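Local structure of CCMAN5 (Cellulosimicrobium cellulans, 4AQ0) at residues 96-101 with 111-116. The protein is a family 92 glycoside hydrolase that acts as an alpha-mannosidase and probably depends on calcium to release mannose from glycans. Residues are numbered along the deposited sequence; the frame is centred on the assembly and turned at random.
Sequences LVVPTS and GTYAHP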
ATOM      1  N   LEU A  96      16.801   6.368 -14.244  1.00 10.89           N
ATOM      2  CA  LEU A  96      17.743   5.303 -13.906  1.00 10.73           C
ATOM      3  C   LEU A  96      19.177   5.802 -13.973  1.00 11.04           C
ATOM      4  O   LEU A  96      19.632   6.261 -15.015  1.00 11.23           O
ATOM      5  CB  LEU A  96      17.545   4.079 -14.803  1.00 10.34           C
ATOM      6  CG  LEU A  96      18.545   2.927 -14.653  1.00  9.33           C
ATOM      7  CD1 LEU A  96      18.347   2.143 -13.338  1.00  7.58           C
ATOM      8  CD2 LEU A  96      18.433   2.015 -15.862  1.00  8.83           C
ATOM      9  N   VAL A  97      19.871   5.720 -12.841  1.00 11.05           N
ATOM     10  CA  VAL A  97      21.257   6.178 -12.732  1.00 10.67           C
ATOM     11  C   VAL A  97      22.134   4.936 -12.626  1.00 10.72           C
ATOM     12  O   VAL A  97      21.965   4.140 -11.707  1.00  9.88           O
ATOM     13  CB  VAL A  97      21.453   7.108 -11.498  1.00 10.84           C
ATOM     14  CG1 VAL A  97      22.954   7.351 -11.199  1.00 10.23           C
ATOM     15  CG2 VAL A  97      20.716   8.437 -11.703  1.00 10.35           C
ATOM     16  N   VAL A  98      23.036   4.766 -13.596  1.00 11.07           N
ATOM     17  CA  VAL A  98      23.888   3.578 -13.694  1.00 11.38           C
ATOM     18  C   VAL A  98      25.366   3.998 -13.555  1.00 12.09           C
ATOM     19  O   VAL A  98      25.877   4.769 -14.374  1.00 12.00           O
ATOM     20  CB  VAL A  98      23.678   2.810 -15.040  1.00 11.75           C
ATOM     21  CG1 VAL A  98      24.569   1.562 -15.129  1.00 10.22           C
ATOM     22  CG2 VAL A  98      22.202   2.408 -15.243  1.00 10.95           C
ATOM     23  N   PRO A  99      26.055   3.487 -12.521  1.00 12.34           N
ATOM     24  CA  PRO A  99      27.486   3.736 -12.408  1.00 12.51           C
ATOM     25  C   PRO A  99      28.270   2.808 -13.334  1.00 12.74           C
ATOM     26  O   PRO A  99      27.947   1.622 -13.439  1.00 12.98           O
ATOM     27  CB  PRO A  99      27.779   3.416 -10.945  1.00 12.47           C
ATOM     28  CG  PRO A  99      26.753   2.393 -10.570  1.00 12.28           C
ATOM     29  CD  PRO A  99      25.537   2.682 -11.395  1.00 12.30           C
ATOM     30  N   THR A 100      29.287   3.345 -14.003  1.00 12.92           N
ATOM     31  CA  THR A 100      30.063   2.551 -14.959  1.00 13.30           C
ATOM     32  C   THR A 100      31.479   3.102 -15.191  1.00 13.70           C
ATOM     33  O   THR A 100      31.707   4.310 -15.078  1.00 14.15           O
ATOM     34  CB  THR A 100      29.286   2.376 -16.298  1.00 13.17           C
ATOM     35  OG1 THR A 100      29.945   1.407 -17.121  1.00 12.83           O
ATOM     36  CG2 THR A 100      29.137   3.717 -17.051  1.00 12.80           C
ATOM     37  N   SER A 101      32.427   2.205 -15.476  1.00 14.16           N
ATOM     38  CA  SER A 101      33.781   2.598 -15.877  1.00 14.20           C
ATOM     39  C   SER A 101      33.923   2.559 -17.400  1.00 14.25           C
ATOM     40  O   SER A 101      34.993   2.855 -17.935  1.00 14.27           O
ATOM     41  CB  SER A 101      34.850   1.692 -15.240  1.00 14.26           C
ATOM     42  OG  SER A 101      34.900   1.823 -13.827  1.00 14.71           O
ATOM     43  N   GLY A 111      21.616  -3.881 -21.632  1.00 14.59           N
ATOM     44  CA  GLY A 111      22.453  -5.018 -21.222  1.00 14.23           C
ATOM     45  C   GLY A 111      23.823  -4.635 -20.656  1.00 13.87           C
ATOM     46  O   GLY A 111      24.365  -5.338 -19.803  1.00 13.39           O
ATOM     47  N   THR A 112      24.373  -3.513 -21.122  1.00 13.44           N
ATOM     48  CA  THR A 112      25.699  -3.054 -20.701  1.00 13.27           C
ATOM     49  C   THR A 112      25.708  -2.473 -19.271  1.00 13.29           C
ATOM     50  O   THR A 112      26.774  -2.218 -18.696  1.00 13.27           O
ATOM     51  CB  THR A 112      26.280  -2.004 -21.695  1.00 13.36           C
ATOM     52  OG1 THR A 112      25.474  -0.823 -21.671  1.00 12.08           O
ATOM     53  CG2 THR A 112      26.329  -2.566 -23.126  1.00 13.43           C
ATOM     54  N   TYR A 113      24.520  -2.256 -18.714  1.00 12.78           N
ATOM     55  CA  TYR A 113      24.385  -1.711 -17.371  1.00 12.74           C
ATOM     56  C   TYR A 113      24.663  -2.764 -16.285  1.00 12.65           C
ATOM     57  O   TYR A 113      24.963  -2.416 -15.153  1.00 12.80           O
ATOM     58  CB  TYR A 113      22.966  -1.179 -17.147  1.00 12.54           C
ATOM     59  CG  TYR A 113      22.510   0.014 -17.976  1.00 12.63           C
ATOM     60  CD1 TYR A 113      23.418   0.942 -18.510  1.00 12.72           C
ATOM     61  CD2 TYR A 113      21.153   0.233 -18.183  1.00 12.88           C
ATOM     62  CE1 TYR A 113      22.963   2.048 -19.250  1.00 13.32           C
ATOM     63  CE2 TYR A 113      20.694   1.321 -18.915  1.00 13.57           C
ATOM     64  CZ  TYR A 113      21.596   2.224 -19.440  1.00 13.40           C
ATOM     65  OH  TYR A 113      21.106   3.297 -20.153  1.00 15.07           O
ATOM     66  N   ALA A 114      24.544  -4.043 -16.635  1.00 12.51           N
ATOM     67  CA  ALA A 114      24.513  -5.117 -15.648  1.00 12.93           C
ATOM     68  C   ALA A 114      25.832  -5.271 -14.878  1.00 13.20           C
ATOM     69  O   ALA A 114      26.903  -5.389 -15.489  1.00 13.07           O
ATOM     70  CB  ALA A 114      24.109  -6.436 -16.317  1.00 12.54           C
ATOM     71  N   HIS A 115      25.735  -5.235 -13.546  1.00 13.35           N
ATOM     72  CA  HIS A 115      26.857  -5.509 -12.646  1.00 13.79           C
ATOM     73  C   HIS A 115      26.518  -6.739 -11.808  1.00 14.29           C
ATOM     74  O   HIS A 115      25.408  -6.825 -11.290  1.00 14.58           O
ATOM     75  CB  HIS A 115      27.097  -4.374 -11.639  1.00 13.78           C
ATOM     76  CG  HIS A 115      27.033  -2.987 -12.210  1.00 14.11           C
ATOM     77  ND1 HIS A 115      25.977  -2.202 -12.524  1.00 13.16           N
ATOM     78  CD2 HIS A 115      28.160  -2.231 -12.458  1.00 12.34           C
ATOM     79  CE1 HIS A 115      26.482  -1.008 -12.977  1.00 12.18           C
ATOM     80  NE2 HIS A 115      27.800  -1.051 -12.925  1.00 14.34           N
ATOM     81  N   PRO A 116      27.483  -7.669 -11.624  1.00 14.58           N
ATOM     82  CA  PRO A 116      27.292  -8.723 -10.615  1.00 14.68           C
ATOM     83  C   PRO A 116      27.156  -8.130  -9.204  1.00 14.87           C
ATOM     84  O   PRO A 116      27.801  -7.137  -8.883  1.00 14.79           O
ATOM     85  CB  PRO A 116      28.596  -9.538 -10.680  1.00 14.88           C
ATOM     86  CG  PRO A 116      29.324  -9.063 -11.924  1.00 15.22           C
ATOM     87  CD  PRO A 116      28.842  -7.677 -12.201  1.00 14.33           C
TER
HETATM   88  O   HOH W   1      27.890   0.251 -18.465  1.00 11.08           O
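With CG1 of V98 anti to the backbone N (chi1 -180°) and CG of Y113 anti to its own carbonyl carbon (chi1 -65°), the two side chains cross at about a right angle, and the V98 methyls reach the Y113 ring. V98 CG2 lies over the centre of one face, 3.7 Å from the Y113 ring centroid, a CH-pi contact, while CG1 packs against Y113 CD1 at 3.6 Å. L96 reaches the same ring obliquely, its CD2 being 3.9 Å from Y113 CE2. H115 comes in edge-on: its NE2 lies 2.7 Å from P99 O, with the oxygen in the imidazole plane, but the N-H...O angle is only 126° and the bond is weak. The stronger hold on this ring is at its other nitrogen, ND1, which bonds to I75 O, so the two bonds together probably limit rotation of the ring. A water joins T100 OG1 to T112 O, 2.7 Å from each. Within the GH92 N-terminal domain, strand 96-100 pairs with 174-178, whose D178 OD2 is hydrogen-bonded to Y113 OH, and V97 also bonds to the backbone of F78 in strand 74-79, which itself pairs with 115-116, while L133 and V136 of strand 128-137 pack against H115.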